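Local coordinates for protein cellulose 1,4-beta-cellobiosidase (Thermobifida fusca, PDB 4JJJ) that probably hydrolyses cellulose to release cellobiose, acting through the family 48 glycoside hydrolase domain that makes up this chain, at residues 39-44 / 404-409; 171-176 / 218-223. The protein carries 1 engineered substitution. All blocks are in the same frame, centred on the assembly; numbering follows the deposited sequence.

Both contacts lie within the one family 48 domain, each about 11 Å from the centre of the chain, and both are buried rather than superficial. Their centres are about 13 Å apart, and contact 2 is nested in the chain between the segments of contact 1. Contact 1 joins two loops through slight packing of an indole edge against a backbone oxygen and a methyl, with a calcium site behind one loop. Contact 2 brings together the ends of two strands from different sheets, with an aromatic pair at one end and polar groups gripping sugar at the other. Tyr175 OH probably hydrogen-bonds Ala41 O, at 2.8 Å, and both contacts touch the chain D glucose.

Contact 1: 39-44 / 404-409; sequences VEAPDH and PVWNDP. With CA (calcium ion), chain E; GLC (alpha-D-glucopyranose), chain C; BGC (beta-D-glucopyranose), chain D; BGC (beta-D-glucopyranose), chain B.
Trp406 reaches across to Glu40 and Ala41 with the far corner of its benzene ring, and the packing between the loops is slight. CH2 of the indole lies 3.7 Å from the backbone O of Glu40 and 4.3 Å from CB of Ala41, both at the ring edge and near its plane. Alanine suits this place because a small methyl fits at the ring edge, in a loop that also borders the glycan pocket. CG of Trp406 is anti to its carbonyl carbon, beside the backbone N (chi1 -82°), which sends the indole out of its loop toward 39-44.

The hydrogen bonds of Trp406 run to a sugar and to its own loop rather than to 39-44. Trp406 NE1 donates to O3 of the chain D glucose at 3.0 Å (N-H...O angle 152°), a role that needs the indole's N-H, while CZ2 lies 3.1 Å from O2 of the same sugar. A phenylalanine in place of Trp406 would probably leave that O3 without its donor and open a gap beside Ala41. Behind the indole, Asn407 ND2 bonds back to Trp406 O at 3.1 Å, approaching from above the carbonyl plane. Glu40 belongs to a neighbouring part of the pocket: OE2 hydrogen-bonds O2 of a further bound glucose, and OE1 forms a salt bridge with Arg619.

Metal binding comes next in the chain. Asp408 OD1 holds the calcium ion at 2.3 Å, with Glu185, Glu560 and the carbonyl of Arg180 among the other ligands, and its OD2 pairs with Arg551; this probably fixes the loop that carries Trp406.

The loop of 39-44 runs between strands 27-30 and 47-49. That of 404-409 leads from strand 398-401 to helix 416-432, with Pro404 and Val405 lying against strand 321-323.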
ATOM      1  N   VAL A  39       8.750  -3.251  12.651  1.00  4.71           N
ATOM      2  CA  VAL A  39       7.330  -3.338  12.884  1.00  5.11           C
ATOM      3  C   VAL A  39       6.684  -1.973  12.522  1.00  5.71           C
ATOM      4  O   VAL A  39       6.891  -0.945  13.196  1.00  7.48           O
ATOM      5  CB  VAL A  39       6.987  -3.693  14.368  1.00  5.21           C
ATOM      6  CG1 VAL A  39       5.516  -3.786  14.580  1.00  5.73           C
ATOM      7  CG2 VAL A  39       7.774  -5.004  14.742  1.00  5.11           C
ATOM      8  N   GLU A  40       5.979  -1.947  11.371  1.00  5.16           N
ATOM      9  CA  GLU A  40       5.510  -0.640  10.859  1.00  5.51           C
ATOM     10  C   GLU A  40       4.286  -0.730   9.985  1.00  5.82           C
ATOM     11  O   GLU A  40       3.426   0.144   9.997  1.00  7.20           O
ATOM     12  CB  GLU A  40       6.631   0.165  10.186  1.00  5.24           C
ATOM     13  CG  GLU A  40       7.279  -0.506   8.978  1.00  5.25           C
ATOM     14  CD  GLU A  40       8.658   0.087   8.595  1.00  5.49           C
ATOM     15  OE1 GLU A  40       9.256   0.797   9.414  1.00  6.53           O
ATOM     16  OE2 GLU A  40       8.981  -0.179   7.399  1.00  5.10           O
ATOM     17  N   ALA A  41       4.187  -1.734   9.148  1.00  5.71           N
ATOM     18  CA  ALA A  41       3.076  -2.015   8.286  1.00  5.43           C
ATOM     19  C   ALA A  41       2.974  -3.516   8.113  1.00  5.25           C
ATOM     20  O   ALA A  41       2.112  -4.087   8.710  1.00  6.12           O
ATOM     21  CB  ALA A  41       3.039  -1.218   6.962  1.00  6.20           C
ATOM     22  N   PRO A  42       3.998  -4.175   7.540  1.00  5.43           N
ATOM     23  CA  PRO A  42       4.315  -5.559   7.913  1.00  5.64           C
ATOM     24  C   PRO A  42       4.837  -5.502   9.349  1.00  5.48           C
ATOM     25  O   PRO A  42       5.222  -4.421   9.821  1.00  6.58           O
ATOM     26  CB  PRO A  42       5.351  -5.999   6.880  1.00  5.68           C
ATOM     27  CG  PRO A  42       6.052  -4.754   6.572  1.00  6.55           C
ATOM     28  CD  PRO A  42       5.031  -3.631   6.565  1.00  5.78           C
ATOM     29  N   ASP A  43       4.947  -6.676   9.965  1.00  5.85           N
ATOM     30  CA  ASP A  43       5.435  -6.743  11.321  1.00  5.72           C
ATOM     31  C   ASP A  43       6.658  -7.625  11.478  1.00  5.71           C
ATOM     32  O   ASP A  43       7.054  -7.897  12.632  1.00  5.56           O
ATOM     33  CB  ASP A  43       4.298  -7.123  12.301  1.00  5.98           C
ATOM     34  CG  ASP A  43       3.763  -8.490  12.154  1.00  6.53           C
ATOM     35  OD1 ASP A  43       4.386  -9.378  11.530  1.00  6.73           O
ATOM     36  OD2 ASP A  43       2.594  -8.766  12.654  1.00  5.87           O
ATOM     37  N   HIS A  44       7.286  -7.978  10.378  1.00  5.62           N
ATOM     38  CA  HIS A  44       8.550  -8.704  10.351  1.00  6.13           C
ATOM     39  C   HIS A  44       9.263  -8.382   9.073  1.00  6.46           C
ATOM     40  O   HIS A  44       8.583  -8.295   8.012  1.00  6.06           O
ATOM     41  CB  HIS A  44       8.350 -10.206  10.532  1.00  6.70           C
ATOM     42  CG  HIS A  44       9.608 -10.969  10.758  1.00  6.81           C
ATOM     43  ND1 HIS A  44      10.434 -11.439   9.742  1.00  7.88           N
ATOM     44  CD2 HIS A  44      10.263 -11.256  11.918  1.00  8.08           C
ATOM     45  CE1 HIS A  44      11.507 -12.033  10.266  1.00  7.79           C
ATOM     46  NE2 HIS A  44      11.405 -11.941  11.584  1.00  8.36           N
ATOM     47  N   PRO A 404      -7.913   8.590   6.807  1.00  5.44           N
ATOM     48  CA  PRO A 404      -8.615   7.421   6.218  1.00  5.69           C
ATOM     49  C   PRO A 404      -8.131   6.082   6.711  1.00  5.98           C
ATOM     50  O   PRO A 404      -6.933   5.851   6.732  1.00  6.42           O
ATOM     51  CB  PRO A 404      -8.318   7.602   4.706  1.00  5.93           C
ATOM     52  CG  PRO A 404      -8.046   9.056   4.536  1.00  5.73           C
ATOM     53  CD  PRO A 404      -7.285   9.441   5.746  1.00  5.55           C
ATOM     54  N   VAL A 405      -9.060   5.237   7.069  1.00  6.35           N
ATOM     55  CA  VAL A 405      -8.821   3.852   7.375  1.00  6.85           C
ATOM     56  C   VAL A 405      -8.091   3.599   8.681  1.00  8.61           C
ATOM     57  O   VAL A 405      -8.679   2.932   9.544  1.00 12.05           O
ATOM     58  CB  VAL A 405      -8.232   3.028   6.239  1.00  6.72           C
ATOM     59  CG1 VAL A 405      -8.202   1.582   6.613  1.00  7.55           C
ATOM     60  CG2 VAL A 405      -9.046   3.246   4.932  1.00  6.43           C
ATOM     61  N   TRP A 406      -6.823   3.960   8.762  1.00  7.39           N
ATOM     62  CA  TRP A 406      -5.998   3.699   9.979  1.00  7.30           C
ATOM     63  C   TRP A 406      -6.168   4.937  10.891  1.00  7.71           C
ATOM     64  O   TRP A 406      -6.018   6.104  10.450  1.00  6.21           O
ATOM     65  CB  TRP A 406      -4.512   3.624   9.660  1.00  8.46           C
ATOM     66  CG  TRP A 406      -3.958   2.355   9.143  1.00  8.17           C
ATOM     67  CD1 TRP A 406      -4.591   1.275   8.662  1.00 10.22           C
ATOM     68  CD2 TRP A 406      -2.537   2.081   9.130  1.00  9.92           C
ATOM     69  NE1 TRP A 406      -3.618   0.315   8.317  1.00 11.28           N
ATOM     70  CE2 TRP A 406      -2.359   0.796   8.612  1.00 10.89           C
ATOM     71  CE3 TRP A 406      -1.460   2.784   9.536  1.00 10.43           C
ATOM     72  CZ2 TRP A 406      -1.083   0.242   8.500  1.00  9.31           C
ATOM     73  CZ3 TRP A 406      -0.149   2.195   9.437  1.00 11.39           C
ATOM     74  CH2 TRP A 406      -0.025   0.981   8.923  1.00  9.53           C
ATOM     75  N   ASN A 407      -6.449   4.678  12.186  1.00  6.91           N
ATOM     76  CA  ASN A 407      -6.389   5.762  13.191  1.00  7.10           C
ATOM     77  C   ASN A 407      -5.332   5.560  14.292  1.00  7.15           C
ATOM     78  O   ASN A 407      -5.185   6.292  15.203  1.00  6.73           O
ATOM     79  CB  ASN A 407      -7.729   5.844  13.872  1.00  6.16           C
ATOM     80  CG  ASN A 407      -8.940   6.197  13.017  1.00  6.87           C
ATOM     81  OD1 ASN A 407     -10.113   6.167  13.571  1.00  8.67           O
ATOM     82  ND2 ASN A 407      -8.769   6.562  11.795  1.00  6.60           N
ATOM     83  N   ASP A 408      -4.578   4.452  14.163  1.00  7.07           N
ATOM     84  CA  ASP A 408      -3.473   4.067  15.071  1.00  6.49           C
ATOM     85  C   ASP A 408      -2.269   3.627  14.285  1.00  7.10           C
ATOM     86  O   ASP A 408      -2.017   2.444  14.212  1.00  7.15           O
ATOM     87  CB  ASP A 408      -3.994   2.982  16.033  1.00  6.35           C
ATOM     88  CG  ASP A 408      -3.064   2.736  17.212  1.00  7.22           C
ATOM     89  OD1 ASP A 408      -3.524   1.894  18.040  1.00  7.05           O
ATOM     90  OD2 ASP A 408      -2.037   3.371  17.337  1.00  7.09           O
ATOM     91  N   PRO A 409      -1.505   4.588  13.738  1.00  6.57           N
ATOM     92  CA  PRO A 409      -1.615   6.016  13.815  1.00  6.53           C
ATOM     93  C   PRO A 409      -2.542   6.580  12.714  1.00  6.93           C
ATOM     94  O   PRO A 409      -2.817   5.926  11.739  1.00  6.30           O
ATOM     95  CB  PRO A 409      -0.188   6.452  13.533  1.00  6.72           C
ATOM     96  CG  PRO A 409       0.278   5.502  12.503  1.00  7.36           C
ATOM     97  CD  PRO A 409      -0.285   4.182  12.978  1.00  6.97           C
TER
HETATM   98 CA    CA E 704      -5.119   0.661  19.077  1.00  8.03          CA
HETATM   99  C1  GLC C   1       8.734   5.496   9.424  0.50 13.96           C
HETATM  100  C2  GLC C   1       7.267   5.573   9.289  0.50 13.76           C
HETATM  101  C3  GLC C   1       6.708   4.257   8.684  0.50 13.44           C
HETATM  102  C4  GLC C   1       7.391   3.944   7.348  0.50 11.25           C
HETATM  103  C5  GLC C   1       8.899   3.993   7.607  0.50 11.33           C
HETATM  104  C6  GLC C   1       9.772   3.816   6.399  0.50 11.62           C
HETATM  105  O1  GLC C   1       8.890   4.454  10.304  0.50 14.06           O
HETATM  106  O2  GLC C   1       6.666   5.645  10.655  0.50 14.86           O
HETATM  107  O3  GLC C   1       5.295   4.296   8.575  0.50 14.63           O
HETATM  108  O4  GLC C   1       7.061   2.600   6.939  0.50  9.67           O
HETATM  109  O5  GLC C   1       9.269   5.267   8.138  0.50 12.92           O
HETATM  110  O6  GLC C   1       9.547   4.875   5.536  0.50 12.02           O
HETATM  111  C2  BGC D   1      -2.385  -1.591   4.787  1.00  7.01           C
HETATM  112  C3  BGC D   1      -3.323  -2.592   5.463  1.00  6.09           C
HETATM  113  C4  BGC D   1      -4.123  -3.291   4.412  1.00  5.99           C
HETATM  114  C5  BGC D   1      -3.299  -3.952   3.340  1.00  5.23           C
HETATM  115  C6  BGC D   1      -4.110  -4.636   2.246  1.00  4.65           C
HETATM  116  C1  BGC D   1      -1.677  -2.301   3.669  1.00  5.91           C
HETATM  117  O1  BGC D   1      -0.858  -1.361   2.956  1.00  5.90           O
HETATM  118  O2  BGC D   1      -1.446  -0.978   5.696  1.00  8.90           O
HETATM  119  O3  BGC D   1      -4.206  -1.817   6.313  1.00  6.51           O
HETATM  120  O4  BGC D   1      -4.711  -4.406   5.171  1.00  5.93           O
HETATM  121  O5  BGC D   1      -2.515  -2.921   2.718  1.00  5.20           O
HETATM  122  O6  BGC D   1      -5.021  -3.658   1.666  1.00  4.67           O
HETATM  123  C2  BGC B   1       6.899   5.827   9.027  0.50  5.92           C
HETATM  124  C3  BGC B   1       6.397   4.503   8.464  0.50  5.25           C
HETATM  125  C4  BGC B   1       7.310   4.019   7.317  0.50  4.54           C
HETATM  126  C5  BGC B   1       8.822   4.095   7.602  0.50  4.76           C
HETATM  127  C6  BGC B   1       9.686   3.934   6.349  0.50  4.76           C
HETATM  128  C1  BGC B   1       8.380   5.771   9.315  0.50  6.37           C
HETATM  129  O1  BGC B   1       8.766   7.108   9.775  0.50  9.23           O
HETATM  130  O2  BGC B   1       6.096   6.036  10.236  0.50  5.66           O
HETATM  131  O3  BGC B   1       5.049   4.623   7.998  0.50  5.82           O
HETATM  132  O4  BGC B   1       7.028   2.668   6.945  0.50  3.63           O
HETATM  133  O5  BGC B   1       9.151   5.368   8.158  0.50  5.70           O
HETATM  134  O6  BGC B   1       9.517   4.981   5.427  0.50  4.84           O
HETATM  135  O   HOH W   1      -6.358   2.847  19.139  1.00  8.78           O
HETATM  136  O   HOH W   2      -6.946  -0.277  20.206  1.00  8.96           O

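Contact 2: 171-176 / 218-223; sequences YINTYQ and RYTNAP. With BGC (beta-D-glucopyranose), chain F; BGC (beta-D-glucopyranose), chain D; BGC (beta-D-glucopyranose), chain G.
Tyr219 turns the edge of its ring toward the face of Tyr171 in an offset edge-to-face pair, the planes at 71° and the centroids 5.3 Å apart. The closest carbons are CE1 of Tyr219 and CD2 of Tyr171, at 3.7 Å, and Tyr171 CB lies at the Tyr219 edge, in its plane. His147 makes another edge-to-face contact with Tyr219, whose hydroxyl is bonded to Asp90 O. Aromatic rings suit this end, where the two strands stand too far apart for their backbones to pair.

The Arg218 guanidinium has water 3 at its edge, in plane. NH2 donates to that water at 2.8 Å, and the water in turn donates a hydrogen bond to Gln176 OE1 at 2.7 Å, bridging the segments. The Gln176 amide, bent at chi2, uses NE2 on O6 of the chain G glucose at 2.9 Å; NE2 also bonds Tyr175 O, which helps hold the amide's rotation.

Asn173, an amide with both donor and acceptor, spans the vicinal hydroxyls of the chain F glucose. OD1 accepts from O2 at 2.9 Å and ND2 donates to O3 at 2.9 Å. CB of Asn173 points toward 218-223, and with CG anti to N (chi1 -164°) the amide reaches the sugar; OD1 takes a further bond from Trp148 NE1. Thr220 OG1 lies near both hydroxyls and 3.8 Å from Asn173 ND2, so these two side chains meet mainly through the sugar. Asn221 O accepts from O6 of the chain D glucose, and Tyr175 packs obliquely against that same sugar.

The ends of strands 170-173 and 216-220, from two antiparallel sheets, and the loops that follow thus line three glucose units. Such multiple grips on adjacent hydroxyls are characteristic of carbohydrate-binding sites, here the glycan pocket of a family 48 cellulase.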
ATOM      1  N   TYR A 171       0.966 -17.197   2.172  1.00  7.64           N
ATOM      2  CA  TYR A 171      -0.011 -16.071   2.103  1.00  6.61           C
ATOM      3  C   TYR A 171      -0.576 -15.874   3.448  1.00  6.41           C
ATOM      4  O   TYR A 171      -1.196 -16.778   4.008  1.00  7.03           O
ATOM      5  CB  TYR A 171      -1.130 -16.445   1.087  1.00  6.63           C
ATOM      6  CG  TYR A 171      -0.766 -16.364  -0.351  1.00  7.04           C
ATOM      7  CD1 TYR A 171      -0.261 -17.488  -1.052  1.00  6.99           C
ATOM      8  CD2 TYR A 171      -0.969 -15.208  -1.106  1.00  6.89           C
ATOM      9  CE1 TYR A 171       0.043 -17.398  -2.427  1.00  7.53           C
ATOM     10  CE2 TYR A 171      -0.663 -15.120  -2.450  1.00  7.28           C
ATOM     11  CZ  TYR A 171      -0.157 -16.227  -3.133  1.00  7.07           C
ATOM     12  OH  TYR A 171       0.122 -16.141  -4.507  1.00  6.75           O
ATOM     13  N   ILE A 172      -0.413 -14.677   4.043  1.00  6.27           N
ATOM     14  CA  ILE A 172      -0.851 -14.402   5.359  1.00  6.37           C
ATOM     15  C   ILE A 172      -1.549 -13.036   5.399  1.00  6.71           C
ATOM     16  O   ILE A 172      -1.464 -12.249   4.441  1.00  6.53           O
ATOM     17  CB  ILE A 172       0.352 -14.361   6.358  1.00  6.70           C
ATOM     18  CG1 ILE A 172       1.491 -13.465   5.926  1.00  6.57           C
ATOM     19  CG2 ILE A 172       0.875 -15.805   6.495  1.00  7.19           C
ATOM     20  CD1 ILE A 172       2.361 -13.077   7.116  1.00  7.21           C
ATOM     21  N   ASN A 173      -2.191 -12.721   6.499  1.00  6.53           N
ATOM     22  CA  ASN A 173      -2.794 -11.420   6.699  1.00  6.05           C
ATOM     23  C   ASN A 173      -2.738 -11.100   8.170  1.00  6.31           C
ATOM     24  O   ASN A 173      -2.418 -11.978   9.003  1.00  6.91           O
ATOM     25  CB  ASN A 173      -4.206 -11.367   6.098  1.00  6.31           C
ATOM     26  CG  ASN A 173      -4.749 -10.009   5.924  1.00  6.45           C
ATOM     27  OD1 ASN A 173      -4.071  -8.996   5.903  1.00  6.46           O
ATOM     28  ND2 ASN A 173      -6.077  -9.981   5.767  1.00  7.97           N
ATOM     29  N   THR A 174      -2.918  -9.843   8.483  1.00  6.14           N
ATOM     30  CA  THR A 174      -2.820  -9.323   9.851  1.00  6.23           C
ATOM     31  C   THR A 174      -4.058  -8.434  10.118  1.00  6.60           C
ATOM     32  O   THR A 174      -4.983  -8.873  10.789  1.00  7.84           O
ATOM     33  CB  THR A 174      -1.530  -8.583  10.060  1.00  6.97           C
ATOM     34  OG1 THR A 174      -1.452  -7.520   9.065  1.00  6.58           O
ATOM     35  CG2 THR A 174      -0.290  -9.501   9.956  1.00  6.58           C
ATOM     36  N   TYR A 175      -4.109  -7.217   9.593  1.00  6.39           N
ATOM     37  CA  TYR A 175      -5.237  -6.324   9.887  1.00  6.33           C
ATOM     38  C   TYR A 175      -6.566  -6.929   9.563  1.00  6.04           C
ATOM     39  O   TYR A 175      -6.822  -7.366   8.439  1.00  6.37           O
ATOM     40  CB  TYR A 175      -5.026  -4.998   9.095  1.00  6.30           C
ATOM     41  CG  TYR A 175      -3.703  -4.380   9.346  1.00  6.03           C
ATOM     42  CD1 TYR A 175      -3.466  -3.689  10.474  1.00  6.00           C
ATOM     43  CD2 TYR A 175      -2.709  -4.517   8.409  1.00  5.79           C
ATOM     44  CE1 TYR A 175      -2.182  -3.214  10.781  1.00  5.84           C
ATOM     45  CE2 TYR A 175      -1.420  -4.049   8.650  1.00  5.41           C
ATOM     46  CZ  TYR A 175      -1.167  -3.353   9.795  1.00  6.14           C
ATOM     47  OH  TYR A 175       0.050  -2.786  10.142  1.00  6.77           O
ATOM     48  N   GLN A 176      -7.432  -6.862  10.589  1.00  7.04           N
ATOM     49  CA  GLN A 176      -8.790  -7.376  10.516  1.00  8.69           C
ATOM     50  C   GLN A 176      -9.810  -6.612  11.379  1.00  7.67           C
ATOM     51  O   GLN A 176     -11.042  -6.747  11.131  1.00 10.04           O
ATOM     52  CB  GLN A 176      -8.981  -8.855  10.918  1.00  9.29           C
ATOM     53  CG  GLN A 176      -8.286  -9.884  10.127  1.00 10.52           C
ATOM     54  CD  GLN A 176      -9.016 -10.204   8.848  1.00  9.74           C
ATOM     55  OE1 GLN A 176     -10.002 -11.029   8.814  1.00 10.91           O
ATOM     56  NE2 GLN A 176      -8.601  -9.579   7.776  1.00  9.13           N
ATOM     57  N   ARG A 218      -9.094 -16.198   1.659  1.00  7.16           N
ATOM     58  CA  ARG A 218      -9.400 -14.850   1.314  1.00  7.61           C
ATOM     59  C   ARG A 218      -8.072 -14.074   1.114  1.00  6.99           C
ATOM     60  O   ARG A 218      -7.095 -14.405   1.787  1.00  6.95           O
ATOM     61  CB  ARG A 218     -10.231 -14.134   2.360  1.00  7.53           C
ATOM     62  CG  ARG A 218      -9.711 -14.163   3.794  1.00  9.08           C
ATOM     63  CD  ARG A 218     -10.408 -15.292   4.577  1.00 10.63           C
ATOM     64  NE  ARG A 218     -10.083 -15.152   6.022  1.00 11.06           N
ATOM     65  CZ  ARG A 218      -9.082 -15.738   6.652  1.00 10.79           C
ATOM     66  NH1 ARG A 218      -8.249 -16.551   6.000  1.00 10.30           N
ATOM     67  NH2 ARG A 218      -8.921 -15.466   7.903  1.00 11.16           N
ATOM     68  N   TYR A 219      -8.111 -13.075   0.241  1.00  6.81           N
ATOM     69  CA  TYR A 219      -6.914 -12.296  -0.112  1.00  6.23           C
ATOM     70  C   TYR A 219      -7.340 -10.837  -0.097  1.00  5.96           C
ATOM     71  O   TYR A 219      -8.482 -10.521  -0.270  1.00  5.54           O
ATOM     72  CB  TYR A 219      -6.345 -12.693  -1.506  1.00  6.30           C
ATOM     73  CG  TYR A 219      -5.956 -14.150  -1.477  1.00  6.69           C
ATOM     74  CD1 TYR A 219      -4.836 -14.599  -0.752  1.00  6.61           C
ATOM     75  CD2 TYR A 219      -6.794 -15.130  -2.013  1.00  6.66           C
ATOM     76  CE1 TYR A 219      -4.533 -15.972  -0.665  1.00  7.16           C
ATOM     77  CE2 TYR A 219      -6.478 -16.471  -1.953  1.00  6.56           C
ATOM     78  CZ  TYR A 219      -5.371 -16.901  -1.204  1.00  6.60           C
ATOM     79  OH  TYR A 219      -5.033 -18.265  -0.980  1.00  7.98           O
ATOM     80  N   THR A 220      -6.366  -9.953   0.037  1.00  4.62           N
ATOM     81  CA  THR A 220      -6.570  -8.547   0.011  1.00  4.96           C
ATOM     82  C   THR A 220      -5.558  -7.867  -0.870  1.00  5.13           C
ATOM     83  O   THR A 220      -4.368  -8.048  -0.717  1.00  5.67           O
ATOM     84  CB  THR A 220      -6.435  -7.905   1.350  1.00  5.02           C
ATOM     85  OG1 THR A 220      -7.214  -8.624   2.350  1.00  6.02           O
ATOM     86  CG2 THR A 220      -6.932  -6.458   1.296  1.00  4.97           C
ATOM     87  N   ASN A 221      -6.029  -7.038  -1.816  1.00  5.39           N
ATOM     88  CA  ASN A 221      -5.204  -6.240  -2.645  1.00  5.55           C
ATOM     89  C   ASN A 221      -4.710  -5.014  -1.849  1.00  5.24           C
ATOM     90  O   ASN A 221      -5.428  -4.451  -1.030  1.00  5.74           O
ATOM     91  CB  ASN A 221      -6.011  -5.645  -3.796  1.00  5.57           C
ATOM     92  CG  ASN A 221      -5.171  -5.188  -4.951  1.00  6.17           C
ATOM     93  OD1 ASN A 221      -5.063  -3.985  -5.183  1.00  6.99           O
ATOM     94  ND2 ASN A 221      -4.625  -6.117  -5.664  1.00  6.55           N
ATOM     95  N   ALA A 222      -3.536  -4.509  -2.288  1.00  4.83           N
ATOM     96  CA  ALA A 222      -2.982  -3.203  -1.865  1.00  5.16           C
ATOM     97  C   ALA A 222      -2.938  -2.337  -3.129  1.00  5.19           C
ATOM     98  O   ALA A 222      -1.971  -2.387  -3.885  1.00  5.55           O
ATOM     99  CB  ALA A 222      -1.582  -3.444  -1.276  1.00  6.16           C
ATOM    100  N   PRO A 223      -3.966  -1.543  -3.370  1.00  4.67           N
ATOM    101  CA  PRO A 223      -4.085  -0.825  -4.659  1.00  4.76           C
ATOM    102  C   PRO A 223      -2.949   0.169  -4.890  1.00  5.16           C
ATOM    103  O   PRO A 223      -2.591   0.450  -6.038  1.00  5.40           O
ATOM    104  CB  PRO A 223      -5.460  -0.117  -4.540  1.00  5.04           C
ATOM    105  CG  PRO A 223      -6.229  -1.031  -3.610  1.00  5.03           C
ATOM    106  CD  PRO A 223      -5.196  -1.542  -2.598  1.00  5.11           C
TER
HETATM  107  C2  BGC F   2      -6.353  -6.230   5.169  1.00  6.94           C
HETATM  108  C3  BGC F   2      -7.799  -6.498   4.961  1.00  7.49           C
HETATM  109  C4  BGC F   2      -8.710  -5.550   5.760  1.00  7.29           C
HETATM  110  C5  BGC F   2      -8.200  -4.118   5.454  1.00  7.98           C
HETATM  111  C6  BGC F   2      -9.092  -3.124   6.185  1.00  8.96           C
HETATM  112  C1  BGC F   2      -6.066  -4.765   4.888  1.00  7.10           C
HETATM  113  O2  BGC F   2      -5.566  -7.075   4.369  1.00  6.21           O
HETATM  114  O3  BGC F   2      -7.992  -7.830   5.272  1.00  8.02           O
HETATM  115  O4  BGC F   2     -10.076  -5.596   5.266  1.00  7.65           O
HETATM  116  O5  BGC F   2      -6.819  -3.930   5.749  1.00  7.25           O
HETATM  117  O6  BGC F   2      -8.703  -3.149   7.574  0.70  9.28           O
HETATM  118  C2  BGC D   1      -2.385  -1.591   4.787  1.00  7.01           C
HETATM  119  C3  BGC D   1      -3.323  -2.592   5.463  1.00  6.09           C
HETATM  120  C4  BGC D   1      -4.123  -3.291   4.412  1.00  5.99           C
HETATM  121  C5  BGC D   1      -3.299  -3.952   3.340  1.00  5.23           C
HETATM  122  C6  BGC D   1      -4.110  -4.636   2.246  1.00  4.65           C
HETATM  123  C1  BGC D   1      -1.677  -2.301   3.669  1.00  5.91           C
HETATM  124  O1  BGC D   1      -0.858  -1.361   2.956  1.00  5.90           O
HETATM  125  O2  BGC D   1      -1.446  -0.978   5.696  1.00  8.90           O
HETATM  126  O3  BGC D   1      -4.206  -1.817   6.313  1.00  6.51           O
HETATM  127  O4  BGC D   1      -4.711  -4.406   5.171  1.00  5.93           O
HETATM  128  O5  BGC D   1      -2.515  -2.921   2.718  1.00  5.20           O
HETATM  129  O6  BGC D   1      -5.021  -3.658   1.666  1.00  4.67           O
HETATM  130  C2  BGC G   3     -12.350  -6.134   5.512  1.00  7.41           C
HETATM  131  C3  BGC G   3     -13.328  -7.215   5.923  1.00  8.54           C
HETATM  132  C4  BGC G   3     -12.979  -8.569   5.332  1.00  8.23           C
HETATM  133  C5  BGC G   3     -11.528  -8.911   5.546  1.00  7.76           C
HETATM  134  C6  BGC G   3     -11.031 -10.123   4.851  1.00  7.59           C
HETATM  135  C1  BGC G   3     -10.911  -6.623   5.813  1.00  7.57           C
HETATM  136  O2  BGC G   3     -12.604  -4.880   6.132  1.00  8.34           O
HETATM  137  O3  BGC G   3     -14.672  -6.832   5.524  1.00  9.13           O
HETATM  138  O4  BGC G   3     -13.815  -9.529   6.063  1.00  8.53           O
HETATM  139  O5  BGC G   3     -10.670  -7.819   5.092  1.00  7.85           O
HETATM  140  O6  BGC G   3      -9.693 -10.426   5.199  1.00  7.13           O
HETATM  141  O   HOH W   3     -10.843 -13.573   8.549  1.00 17.78           O